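Side-chain contacts in mandelate racemase / muconate lactonizing enzyme family protein (Agrobacterium tumefaciens, PDB 4DXK), which belongs to the mandelate racemase subgroup of the enolase superfamily and may act as a lyase or racemase: residues T4-V9 against Y48-V53; Y44-I49 against S391-D396; Q60-A65 against A301-S306; R277-L280 against A284-V287. All blocks are in the same frame, centred on the assembly; numbering follows the deposited sequence. Where two conformers were deposited one is given.

How the contacts relate
Strand 3-11 opens the chain, and contact 1 closes a short loop when helix 38-53 packs back on it. Contact 2 opens on the same helix, where contact 1 closes. It closes the longest loop, because its partner, strand 390-396, lies near the C terminus and beside strand 3-11 in the antiparallel sheet. Contacts 1 and 2 are 5 Å apart between centres and meet through a probable hydrogen bond between Thr8 OG1 and His46 NE2. Contact 3 lies wholly within the span of contact 2 and joins helix 61-68 to helix 297-310 of the barrel domain. Contact 4 is local and sits within the span of contact 3, between a barrel helix and the next strand.

Contact 1 (T4-V9 against Y48-V53); sequences TKLETV and YIAPRV
Leu6 packs against Ile49, Ala50 and Val53 in the alpha+beta N-terminal domain of the enolase superfamily, where helix 38-53 lies on a face of the antiparallel sheet. Strand 4-9 and helix 48-53 run nearly antiparallel, with their axes 9.0 Å apart. One methyl does most of the work. Leu6 CD1 stands 3.6 Å from Ala50 CA and is 3.9 Å from Ala50 CB. Ile49 CG2 approaches Leu6 CD1 to 3.7 Å, and Val53 CG2 lies 3.9 Å from Leu6 CD1. The Leu6 side chain and that of Val53 cross at about a right angle. Leu6 CD2 also reaches Val53 CG2, at 4.1 Å. Leu6 has CG anti to its carbonyl carbon (chi1 -69°), which carries CD1 to the side of the helix formed by Ile49, Ala50 and Val53. No hydrogen bond joins the two segments, so the contact is purely apolar. All four residues are buried. Phe87 of helix 79-99 touches Leu6, Ile49 and Val53 and adds an aromatic ring to the group. Ala50 also rests on Ser395 of strand 390-396, the neighbour of strand 3-11 in the sheet.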
loop_
_atom_site.group_PDB
_atom_site.type_symbol
_atom_site.label_atom_id
_atom_site.label_comp_id
_atom_site.label_asym_id
_atom_site.label_seq_id
_atom_site.Cartn_x
_atom_site.Cartn_y
_atom_site.Cartn_z
ATOM N N THR A 4 -28.801 -38.696 -20.377
ATOM C CA THR A 4 -30.168 -39.195 -20.358
ATOM C C THR A 4 -30.759 -39.266 -18.958
ATOM O O THR A 4 -31.971 -39.120 -18.789
ATOM C CB THR A 4 -30.242 -40.599 -20.963
ATOM O OG1 THR A 4 -29.225 -41.402 -20.353
ATOM C CG2 THR A 4 -30.044 -40.549 -22.478
ATOM N N LYS A 5 -29.936 -39.591 -17.963
ATOM C CA LYS A 5 -30.430 -39.749 -16.592
ATOM C C LYS A 5 -29.408 -39.268 -15.581
ATOM O O LYS A 5 -28.203 -39.390 -15.799
ATOM C CB LYS A 5 -30.731 -41.218 -16.273
ATOM C CG LYS A 5 -31.633 -41.932 -17.248
ATOM C CD LYS A 5 -31.635 -43.433 -16.996
ATOM C CE LYS A 5 -31.954 -43.758 -15.545
ATOM N NZ LYS A 5 -32.099 -45.230 -15.313
ATOM N N LEU A 6 -29.897 -38.735 -14.468
ATOM C CA LEU A 6 -29.061 -38.475 -13.305
ATOM C C LEU A 6 -29.519 -39.377 -12.188
ATOM O O LEU A 6 -30.707 -39.400 -11.835
ATOM C CB LEU A 6 -29.176 -37.033 -12.820
ATOM C CG LEU A 6 -28.619 -35.897 -13.657
ATOM C CD1 LEU A 6 -28.495 -34.638 -12.789
ATOM C CD2 LEU A 6 -27.284 -36.279 -14.293
ATOM N N GLU A 7 -28.581 -40.118 -11.622
ATOM C CA GLU A 7 -28.873 -41.066 -10.559
ATOM C C GLU A 7 -28.064 -40.665 -9.334
ATOM O O GLU A 7 -26.870 -40.376 -9.443
ATOM C CB GLU A 7 -28.499 -42.479 -11.015
ATOM C CG GLU A 7 -28.566 -43.533 -9.923
ATOM C CD GLU A 7 -28.104 -44.899 -10.401
ATOM O OE1 GLU A 7 -27.546 -45.004 -11.517
ATOM O OE2 GLU A 7 -28.296 -45.879 -9.658
ATOM N N THR A 8 -28.704 -40.626 -8.174
ATOM C CA THR A 8 -27.974 -40.444 -6.932
ATOM C C THR A 8 -28.064 -41.713 -6.100
ATOM O O THR A 8 -29.086 -42.405 -6.114
ATOM C CB THR A 8 -28.504 -39.257 -6.131
ATOM O OG1 THR A 8 -29.932 -39.345 -6.041
ATOM C CG2 THR A 8 -28.116 -37.942 -6.804
ATOM N N VAL A 9 -26.991 -42.012 -5.372
ATOM C CA VAL A 9 -26.899 -43.218 -4.558
ATOM C C VAL A 9 -26.390 -42.837 -3.180
ATOM O O VAL A 9 -25.410 -42.090 -3.053
ATOM C CB VAL A 9 -25.927 -44.241 -5.182
ATOM C CG1 VAL A 9 -25.882 -45.522 -4.357
ATOM C CG2 VAL A 9 -26.319 -44.551 -6.614
ATOM N N TYR A 48 -32.149 -28.998 -9.169
ATOM C CA TYR A 48 -31.436 -27.941 -9.891
ATOM C C TYR A 48 -30.600 -28.453 -11.067
ATOM O O TYR A 48 -30.699 -27.930 -12.178
ATOM C CB TYR A 48 -30.536 -27.166 -8.921
ATOM C CG TYR A 48 -29.999 -25.876 -9.499
ATOM C CD1 TYR A 48 -28.804 -25.838 -10.215
ATOM C CD2 TYR A 48 -30.701 -24.691 -9.335
ATOM C CE1 TYR A 48 -28.328 -24.655 -10.749
ATOM C CE2 TYR A 48 -30.236 -23.504 -9.861
ATOM C CZ TYR A 48 -29.050 -23.491 -10.562
ATOM O OH TYR A 48 -28.607 -22.295 -11.082
ATOM N N ILE A 49 -29.768 -29.463 -10.830
ATOM C CA ILE A 49 -28.885 -29.935 -11.893
ATOM C C ILE A 49 -29.667 -30.657 -12.994
ATOM O O ILE A 49 -29.510 -30.340 -14.178
ATOM C CB ILE A 49 -27.736 -30.832 -11.378
ATOM C CG1 ILE A 49 -26.886 -30.080 -10.351
ATOM C CG2 ILE A 49 -26.869 -31.297 -12.540
ATOM C CD1 ILE A 49 -25.659 -30.843 -9.890
ATOM N N ALA A 50 -30.513 -31.607 -12.610
ATOM C CA ALA A 50 -31.231 -32.425 -13.588
ATOM C C ALA A 50 -31.962 -31.638 -14.691
ATOM O O ALA A 50 -31.743 -31.914 -15.870
ATOM C CB ALA A 50 -32.169 -33.393 -12.887
ATOM N N PRO A 51 -32.804 -30.649 -14.330
ATOM C CA PRO A 51 -33.497 -29.956 -15.427
ATOM C C PRO A 51 -32.551 -29.176 -16.340
ATOM O O PRO A 51 -32.922 -28.887 -17.483
ATOM C CB PRO A 51 -34.464 -29.008 -14.703
ATOM C CG PRO A 51 -33.907 -28.856 -13.330
ATOM C CD PRO A 51 -33.252 -30.170 -13.009
ATOM N N ARG A 52 -31.353 -28.848 -15.860
ATOM C CA ARG A 52 -30.396 -28.102 -16.659
ATOM C C ARG A 52 -29.480 -28.971 -17.513
ATOM O O ARG A 52 -28.843 -28.467 -18.441
ATOM C CB ARG A 52 -29.544 -27.209 -15.764
ATOM C CG ARG A 52 -30.320 -26.034 -15.227
ATOM C CD ARG A 52 -29.568 -25.292 -14.139
ATOM N NE ARG A 52 -30.293 -24.089 -13.737
ATOM C CZ ARG A 52 -31.373 -24.088 -12.966
ATOM N NH1 ARG A 52 -31.861 -25.224 -12.487
ATOM N NH2 ARG A 52 -31.969 -22.940 -12.661
ATOM N N VAL A 53 -29.385 -30.264 -17.211
ATOM C CA VAL A 53 -28.392 -31.083 -17.911
ATOM C C VAL A 53 -28.940 -32.276 -18.695
ATOM O O VAL A 53 -28.244 -32.793 -19.563
ATOM C CB VAL A 53 -27.256 -31.561 -16.977
ATOM C CG1 VAL A 53 -26.647 -30.382 -16.232
ATOM C CG2 VAL A 53 -27.758 -32.627 -16.011
#

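Contact 2 (Y44-I49 against S391-D396)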
loop_
_atom_site.group_PDB
_atom_site.type_symbol
_atom_site.label_atom_id
_atom_site.label_comp_id
_atom_site.label_asym_id
_atom_site.label_seq_id
_atom_site.Cartn_x
_atom_site.Cartn_y
_atom_site.Cartn_z
ATOM N N TYR A 44 -30.694 -31.302 -4.218
ATOM C CA TYR A 44 -30.202 -30.295 -5.152
ATOM C C TYR A 44 -29.895 -30.878 -6.534
ATOM O O TYR A 44 -30.209 -30.267 -7.561
ATOM C CB TYR A 44 -28.959 -29.609 -4.577
ATOM C CG TYR A 44 -28.211 -28.761 -5.584
ATOM C CD1 TYR A 44 -28.624 -27.466 -5.880
ATOM C CD2 TYR A 44 -27.111 -29.264 -6.258
ATOM C CE1 TYR A 44 -27.952 -26.700 -6.807
ATOM C CE2 TYR A 44 -26.428 -28.500 -7.196
ATOM C CZ TYR A 44 -26.857 -27.215 -7.462
ATOM O OH TYR A 44 -26.191 -26.425 -8.370
ATOM N N VAL A 45 -29.267 -32.047 -6.568
ATOM C CA VAL A 45 -28.946 -32.675 -7.844
ATOM C C VAL A 45 -30.204 -32.849 -8.693
ATOM O O VAL A 45 -30.197 -32.539 -9.885
ATOM C CB VAL A 45 -28.228 -34.019 -7.633
ATOM C CG1 VAL A 45 -28.109 -34.785 -8.931
ATOM C CG2 VAL A 45 -26.847 -33.787 -7.031
ATOM N N HIS A 46 -31.288 -33.297 -8.068
ATOM C CA HIS A 46 -32.531 -33.501 -8.801
ATOM C C HIS A 46 -33.345 -32.224 -9.006
ATOM O O HIS A 46 -33.986 -32.071 -10.040
ATOM C CB HIS A 46 -33.358 -34.603 -8.143
ATOM C CG HIS A 46 -32.650 -35.915 -8.123
ATOM N ND1 HIS A 46 -32.537 -36.713 -9.241
ATOM C CD2 HIS A 46 -31.964 -36.544 -7.138
ATOM C CE1 HIS A 46 -31.829 -37.787 -8.940
ATOM N NE2 HIS A 46 -31.467 -37.706 -7.673
ATOM N N GLU A 47 -33.302 -31.300 -8.046
ATOM C CA GLU A 47 -34.080 -30.061 -8.140
ATOM C C GLU A 47 -33.475 -29.088 -9.154
ATOM O O GLU A 47 -34.203 -28.434 -9.908
ATOM C CB GLU A 47 -34.197 -29.374 -6.763
ATOM C CG GLU A 47 -35.059 -28.087 -6.760
ATOM C CD GLU A 47 -35.185 -27.407 -5.385
ATOM O OE1 GLU A 47 -34.198 -27.403 -4.622
ATOM O OE2 GLU A 47 -36.266 -26.856 -5.071
ATOM N N TYR A 48 -32.149 -28.998 -9.169
ATOM C CA TYR A 48 -31.436 -27.941 -9.891
ATOM C C TYR A 48 -30.600 -28.453 -11.067
ATOM O O TYR A 48 -30.699 -27.930 -12.178
ATOM C CB TYR A 48 -30.536 -27.166 -8.921
ATOM C CG TYR A 48 -29.999 -25.876 -9.499
ATOM C CD1 TYR A 48 -28.804 -25.838 -10.215
ATOM C CD2 TYR A 48 -30.701 -24.691 -9.335
ATOM C CE1 TYR A 48 -28.328 -24.655 -10.749
ATOM C CE2 TYR A 48 -30.236 -23.504 -9.861
ATOM C CZ TYR A 48 -29.050 -23.491 -10.562
ATOM O OH TYR A 48 -28.607 -22.295 -11.082
ATOM N N ILE A 49 -29.768 -29.463 -10.830
ATOM C CA ILE A 49 -28.885 -29.935 -11.893
ATOM C C ILE A 49 -29.667 -30.657 -12.994
ATOM O O ILE A 49 -29.510 -30.340 -14.178
ATOM C CB ILE A 49 -27.736 -30.832 -11.378
ATOM C CG1 ILE A 49 -26.886 -30.080 -10.351
ATOM C CG2 ILE A 49 -26.869 -31.297 -12.540
ATOM C CD1 ILE A 49 -25.659 -30.843 -9.890
ATOM N N SER A 391 -29.971 -46.590 -1.166
ATOM C CA SER A 391 -31.117 -45.850 -1.675
ATOM C C SER A 391 -30.694 -45.124 -2.942
ATOM O O SER A 391 -29.586 -44.594 -3.023
ATOM C CB SER A 391 -31.636 -44.854 -0.638
ATOM O OG SER A 391 -30.626 -43.937 -0.261
ATOM N N ARG A 392 -31.572 -45.114 -3.936
ATOM C CA ARG A 392 -31.283 -44.475 -5.212
ATOM C C ARG A 392 -32.429 -43.578 -5.622
ATOM O O ARG A 392 -33.593 -43.876 -5.333
ATOM C CB ARG A 392 -31.060 -45.513 -6.311
ATOM C CG ARG A 392 -29.956 -46.516 -6.039
ATOM C CD ARG A 392 -29.801 -47.481 -7.212
ATOM N NE ARG A 392 -28.936 -48.613 -6.886
ATOM C CZ ARG A 392 -27.666 -48.730 -7.266
ATOM N NH1 ARG A 392 -27.089 -47.794 -8.008
ATOM N NH2 ARG A 392 -26.966 -49.799 -6.910
ATOM N N ARG A 393 -32.104 -42.487 -6.304
ATOM C CA ARG A 393 -33.112 -41.623 -6.900
ATOM C C ARG A 393 -32.679 -41.253 -8.309
ATOM O O ARG A 393 -31.489 -41.054 -8.574
ATOM C CB ARG A 393 -33.326 -40.365 -6.067
ATOM C CG ARG A 393 -34.436 -39.496 -6.611
ATOM C CD ARG A 393 -34.722 -38.297 -5.734
ATOM N NE ARG A 393 -35.603 -37.372 -6.437
ATOM C CZ ARG A 393 -35.831 -36.122 -6.058
ATOM N NH1 ARG A 393 -35.231 -35.634 -4.978
ATOM N NH2 ARG A 393 -36.647 -35.357 -6.769
ATOM N N PHE A 394 -33.646 -41.166 -9.216
ATOM C CA PHE A 394 -33.378 -40.909 -10.624
ATOM C C PHE A 394 -34.129 -39.691 -11.146
ATOM O O PHE A 394 -35.269 -39.441 -10.743
ATOM C CB PHE A 394 -33.817 -42.113 -11.461
ATOM C CG PHE A 394 -33.024 -43.363 -11.203
ATOM C CD1 PHE A 394 -33.380 -44.226 -10.176
ATOM C CD2 PHE A 394 -31.934 -43.677 -11.997
ATOM C CE1 PHE A 394 -32.651 -45.383 -9.942
ATOM C CE2 PHE A 394 -31.205 -44.832 -11.773
ATOM C CZ PHE A 394 -31.566 -45.682 -10.740
ATOM N N SER A 395 -33.489 -38.953 -12.049
ATOM C CA SER A 395 -34.162 -37.961 -12.883
ATOM C C SER A 395 -33.919 -38.304 -14.342
ATOM O O SER A 395 -32.817 -38.712 -14.717
ATOM C CB SER A 395 -33.605 -36.562 -12.642
ATOM O OG SER A 395 -33.994 -36.037 -11.389
ATOM N N ASP A 396 -34.939 -38.107 -15.166
ATOM C CA ASP A 396 -34.799 -38.259 -16.609
ATOM C C ASP A 396 -35.699 -37.250 -17.316
ATOM O O ASP A 396 -36.263 -36.363 -16.673
ATOM C CB ASP A 396 -35.091 -39.698 -17.061
ATOM C CG ASP A 396 -36.469 -40.192 -16.643
ATOM O OD1 ASP A 396 -37.366 -39.371 -16.342
ATOM O OD2 ASP A 396 -36.658 -41.427 -16.641
#
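The imidazole of His46 has Arg393 over one face and Ser395 at its edge. Arg393 CG sits over the face, 3.8 Å from the centroid of the His46 ring, which makes a CH-pi contact. Arg393 CD follows along the same face, 3.6 Å from His46 CD2. The Arg393 guanidinium in turn has His46 CB over the centre of one face, 3.5 Å above its plane. Ring and guanidinium are 20° from parallel, and the two side chains run alongside one another with opposite headings. Arg393 holds this course because CG is anti to the backbone N (chi1 -176°) and the chain is extended as far as NE. Its aliphatic part therefore lies on the imidazole, while its charged end goes on toward the helix.

Segments 44-49 and 391-396 run nearly parallel. Here helix 38-53 lies over the strand that is outermost, within this chain, in the antiparallel sheet of the N-terminal domain, a strand supplied by the C-terminal end of the chain. The turn at 45-49 is of the wider pi type.

At the ring edge, His46 ND1 and Ser395 OG share a hydrogen bond of 2.7 Å. It is fairly straight, at 163°, and the proton may sit on either partner. The other ring nitrogen, NE2, bonds Thr8 OG1 of strand 3-11. Bonds at both nitrogens fix the rotation of the buried ring. His46 CE1 lies 3.3 Å from Arg393 O. Behind the helix, Glu47 bonds Thr40 and Glu39 of the second subunit.

Contact 3 (Q60-A65 against A301-S306)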
loop_
_atom_site.group_PDB
_atom_site.type_symbol
_atom_site.label_atom_id
_atom_site.label_comp_id
_atom_site.label_asym_id
_atom_site.label_seq_id
_atom_site.Cartn_x
_atom_site.Cartn_y
_atom_site.Cartn_z
ATOM N N GLN A 60 -19.003 -31.131 -23.145
ATOM C CA GLN A 60 -18.775 -29.687 -22.998
ATOM C C GLN A 60 -18.567 -29.366 -21.526
ATOM O O GLN A 60 -19.414 -28.743 -20.883
ATOM C CB GLN A 60 -19.953 -28.902 -23.568
ATOM C CG GLN A 60 -20.166 -29.118 -25.068
ATOM C CD GLN A 60 -21.341 -28.343 -25.593
ATOM O OE1 GLN A 60 -22.489 -28.685 -25.324
ATOM N NE2 GLN A 60 -21.071 -27.269 -26.324
ATOM N N ILE A 61 -17.452 -29.836 -20.973
ATOM C CA ILE A 61 -17.254 -29.831 -19.525
ATOM C C ILE A 61 -17.148 -28.423 -18.947
ATOM O O ILE A 61 -17.837 -28.080 -17.987
ATOM C CB ILE A 61 -16.043 -30.696 -19.105
ATOM C CG1 ILE A 61 -16.259 -32.148 -19.543
ATOM C CG2 ILE A 61 -15.816 -30.620 -17.593
ATOM C CD1 ILE A 61 -15.168 -33.108 -19.070
ATOM N N ASP A 62 -16.292 -27.598 -19.539
ATOM C CA ASP A 62 -16.139 -26.223 -19.073
ATOM C C ASP A 62 -17.457 -25.462 -19.166
ATOM O O ASP A 62 -17.797 -24.679 -18.272
ATOM C CB ASP A 62 -15.055 -25.499 -19.871
ATOM C CG ASP A 62 -13.662 -25.886 -19.428
ATOM O OD1 ASP A 62 -13.413 -25.976 -18.204
ATOM O OD2 ASP A 62 -12.803 -26.107 -20.303
ATOM N N LEU A 63 -18.215 -25.701 -20.230
ATOM C CA LEU A 63 -19.496 -25.024 -20.404
ATOM C C LEU A 63 -20.516 -25.462 -19.346
ATOM O O LEU A 63 -21.215 -24.632 -18.758
ATOM C CB LEU A 63 -20.053 -25.281 -21.804
ATOM C CG LEU A 63 -21.396 -24.621 -22.117
ATOM C CD1 LEU A 63 -21.279 -23.103 -22.048
ATOM C CD2 LEU A 63 -21.916 -25.077 -23.474
ATOM N N LEU A 64 -20.603 -26.764 -19.094
ATOM C CA LEU A 64 -21.524 -27.269 -18.079
ATOM C C LEU A 64 -21.152 -26.755 -16.691
ATOM O O LEU A 64 -22.044 -26.434 -15.900
ATOM C CB LEU A 64 -21.593 -28.800 -18.106
ATOM C CG LEU A 64 -22.479 -29.360 -19.223
ATOM C CD1 LEU A 64 -22.211 -30.846 -19.476
ATOM C CD2 LEU A 64 -23.960 -29.139 -18.900
ATOM N N ALA A 65 -19.860 -26.654 -16.388
ATOM C CA ALA A 65 -19.450 -26.089 -15.106
ATOM C C ALA A 65 -19.949 -24.644 -14.991
ATOM O O ALA A 65 -20.517 -24.247 -13.969
ATOM C CB ALA A 65 -17.940 -26.148 -14.947
ATOM N N ALA A 301 -10.594 -27.374 -9.786
ATOM C CA ALA A 301 -9.366 -27.791 -9.123
ATOM C C ALA A 301 -8.151 -27.711 -10.030
ATOM O O ALA A 301 -7.076 -27.293 -9.597
ATOM C CB ALA A 301 -9.513 -29.180 -8.550
ATOM N N ARG A 302 -8.300 -28.119 -11.289
ATOM C CA ARG A 302 -7.155 -28.121 -12.187
ATOM C C ARG A 302 -6.675 -26.690 -12.440
ATOM O O ARG A 302 -5.480 -26.438 -12.627
ATOM C CB ARG A 302 -7.468 -28.872 -13.502
ATOM C CG ARG A 302 -8.382 -28.157 -14.481
ATOM C CD ARG A 302 -8.973 -29.147 -15.474
ATOM N NE ARG A 302 -9.783 -28.550 -16.524
ATOM C CZ ARG A 302 -9.449 -28.550 -17.810
ATOM N NH1 ARG A 302 -8.289 -29.067 -18.210
ATOM N NH2 ARG A 302 -10.274 -28.018 -18.700
ATOM N N LYS A 303 -7.613 -25.755 -12.466
ATOM C CA LYS A 303 -7.294 -24.360 -12.727
ATOM C C LYS A 303 -6.704 -23.713 -11.472
ATOM O O LYS A 303 -5.798 -22.882 -11.561
ATOM C CB LYS A 303 -8.547 -23.631 -13.221
ATOM C CG LYS A 303 -9.069 -24.231 -14.526
ATOM C CD LYS A 303 -10.461 -23.766 -14.908
ATOM C CE LYS A 303 -10.983 -24.629 -16.060
ATOM N NZ LYS A 303 -12.359 -24.214 -16.454
ATOM N N ILE A 304 -7.212 -24.087 -10.304
ATOM C CA ILE A 304 -6.612 -23.640 -9.047
ATOM C C ILE A 304 -5.158 -24.095 -8.958
ATOM O O ILE A 304 -4.268 -23.329 -8.571
ATOM C CB ILE A 304 -7.421 -24.156 -7.838
ATOM C CG1 ILE A 304 -8.785 -23.457 -7.778
ATOM C CG2 ILE A 304 -6.654 -23.944 -6.537
ATOM C CD1 ILE A 304 -9.843 -24.224 -7.004
ATOM N N ALA A 305 -4.907 -25.338 -9.344
ATOM C CA ALA A 305 -3.549 -25.864 -9.284
ATOM C C ALA A 305 -2.571 -25.097 -10.172
ATOM O O ALA A 305 -1.463 -24.762 -9.745
ATOM C CB ALA A 305 -3.532 -27.344 -9.632
ATOM N N SER A 306 -2.962 -24.819 -11.410
ATOM C CA SER A 306 -2.040 -24.143 -12.322
ATOM C C SER A 306 -1.802 -22.693 -11.913
ATOM O O SER A 306 -0.726 -22.146 -12.160
ATOM C CB SER A 306 -2.512 -24.234 -13.781
ATOM O OG SER A 306 -3.778 -23.624 -13.975
HETATM O O HOH W 1 -12.630 -28.092 -16.966
#
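Segments 60-65 and 301-306 stay well apart, with Asp62 and Lys303 nearest at 11.0 Å between their CA atoms, and long side chains bridge the space. Lys303 has an extended chain beyond CG and brings NZ to 2.7 Å from Asp62 OD1. This is a hydrogen-bonded salt bridge. The ammonium meets OD1 from above the carboxylate plane, 48° out of it. The Arg302 guanidinium turns its edge to the same carboxylate, with NH2 3.6 Å from Asp62 OD2. This salt bridge is the longer one; the carboxylate and guanidinium planes lie 13° apart. A water gives a second link. It donates to Asp62 OD1 at 2.6 Å and accepts from Arg302 NE at 2.9 Å.

The salt-bridge network ties helix 61-68, which belongs to the N-terminal domain, to helix 297-310 of the TIM-barrel domain. Two cationic groups round one carboxylate would be expected to favour its ionised form. The network also reaches the third subunit. There Leu107 O accepts a hydrogen bond from Arg302 NH2, and Asn335 ND2 bonds Asp62 OD2. Within the chain, Trp92 of helix 79-99 packs on Arg302.

Contact 4 (R277-L280 against A284-V287); sequences RDLL and AAGV
Leu279 and Leu280 turn their side chains differently, and both reach the methyl of Ala285. In Leu279, CG is anti to the backbone N (chi1 175°). In Leu280, CG is anti to the carbonyl carbon instead (chi1 -63°). The CB of Leu280 starts out pointing away from the loop, but CD2 leads back to it. The branch carbon Leu279 CG lies 4.0 Å from Ala285 CB. The methyl Leu280 CD2 meets Ala285 CB at 3.9 Å. The backbone atom Leu279 O is also 3.9 Å from Ala285 CB. Ala285 thus places its methyl against the last turn of the helix, and all three residues are buried.

This is a helix-to-strand connection of the beta/alpha barrel. Helix 272-281 ends, and a short loop leads into strand 287-290 of the parallel barrel sheet. No direct hydrogen bond joins the two segments. A water bridges them instead, donating to Leu280 O at 2.9 Å and accepting from Ala285 N at 3.0 Å. It thereby joins a carbonyl near the helix end to an amide of the loop.

The turn has a further link in Thr282, whose OG1 is hydrogen-bonded to both Leu279 O and Ala284 N. Leu313 touches Leu280 and Ala285, and Leu253 of helix 253-259 packs on Leu279. In the fourth subunit, Arg255 NH1 bonds Ala285 O.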
loop_
_atom_site.group_PDB
_atom_site.type_symbol
_atom_site.label_atom_id
_atom_site.label_comp_id
_atom_site.label_asym_id
_atom_site.label_seq_id
_atom_site.Cartn_x
_atom_site.Cartn_y
_atom_site.Cartn_z
ATOM N N ARG A 277 -8.013 -17.108 -5.802
ATOM C CA ARG A 277 -7.457 -15.795 -6.127
ATOM C C ARG A 277 -7.393 -14.926 -4.874
ATOM O O ARG A 277 -6.366 -14.307 -4.582
ATOM C CB ARG A 277 -8.294 -15.093 -7.198
ATOM C CG ARG A 277 -8.047 -13.581 -7.276
ATOM C CD ARG A 277 -8.843 -12.924 -8.398
ATOM N NE ARG A 277 -8.860 -11.467 -8.235
ATOM C CZ ARG A 277 -9.782 -10.648 -8.730
ATOM N NH1 ARG A 277 -10.771 -11.105 -9.473
ATOM N NH2 ARG A 277 -9.703 -9.350 -8.469
ATOM N N ASP A 278 -8.492 -14.879 -4.130
ATOM C CA ASP A 278 -8.533 -14.084 -2.910
ATOM C C ASP A 278 -7.439 -14.542 -1.938
ATOM O O ASP A 278 -6.767 -13.720 -1.311
ATOM C CB ASP A 278 -9.911 -14.197 -2.233
ATOM C CG ASP A 278 -11.027 -13.496 -3.007
ATOM O OD1 ASP A 278 -10.760 -12.766 -3.985
ATOM O OD2 ASP A 278 -12.193 -13.682 -2.595
ATOM N N LEU A 279 -7.252 -15.853 -1.804
ATOM C CA LEU A 279 -6.224 -16.383 -0.922
ATOM C C LEU A 279 -4.837 -15.953 -1.390
ATOM O O LEU A 279 -4.016 -15.470 -0.606
ATOM C CB LEU A 279 -6.324 -17.907 -0.862
ATOM C CG LEU A 279 -5.243 -18.638 -0.077
ATOM C CD1 LEU A 279 -5.305 -18.270 1.393
ATOM C CD2 LEU A 279 -5.357 -20.133 -0.281
ATOM N N LEU A 280 -4.562 -16.128 -2.675
ATOM C CA LEU A 280 -3.263 -15.723 -3.213
ATOM C C LEU A 280 -3.001 -14.223 -3.047
ATOM O O LEU A 280 -1.875 -13.800 -2.758
ATOM C CB LEU A 280 -3.144 -16.145 -4.682
ATOM C CG LEU A 280 -3.178 -17.648 -4.946
ATOM C CD1 LEU A 280 -3.310 -17.949 -6.433
ATOM C CD2 LEU A 280 -1.932 -18.319 -4.385
ATOM N N ALA A 284 -0.197 -14.300 1.846
ATOM C CA ALA A 284 0.063 -15.220 2.948
ATOM C C ALA A 284 -0.149 -16.680 2.552
ATOM O O ALA A 284 -0.023 -17.571 3.392
ATOM C CB ALA A 284 -0.830 -14.867 4.135
ATOM N N ALA A 285 -0.470 -16.939 1.288
ATOM C CA ALA A 285 -0.778 -18.304 0.871
ATOM C C ALA A 285 0.446 -19.202 0.997
ATOM O O ALA A 285 1.570 -18.770 0.751
ATOM C CB ALA A 285 -1.304 -18.320 -0.559
ATOM N N GLY A 286 0.222 -20.461 1.347
ATOM C CA GLY A 286 1.296 -21.433 1.480
ATOM C C GLY A 286 0.979 -22.661 0.651
ATOM O O GLY A 286 0.966 -22.616 -0.584
ATOM N N VAL A 287 0.732 -23.778 1.324
ATOM C CA VAL A 287 0.285 -24.974 0.631
ATOM C C VAL A 287 -1.174 -24.767 0.253
ATOM O O VAL A 287 -2.013 -24.475 1.118
ATOM C CB VAL A 287 0.424 -26.222 1.501
ATOM C CG1 VAL A 287 -0.019 -27.448 0.724
ATOM C CG2 VAL A 287 1.868 -26.375 1.972
HETATM O O HOH W 2 0.003 -15.387 -1.291
#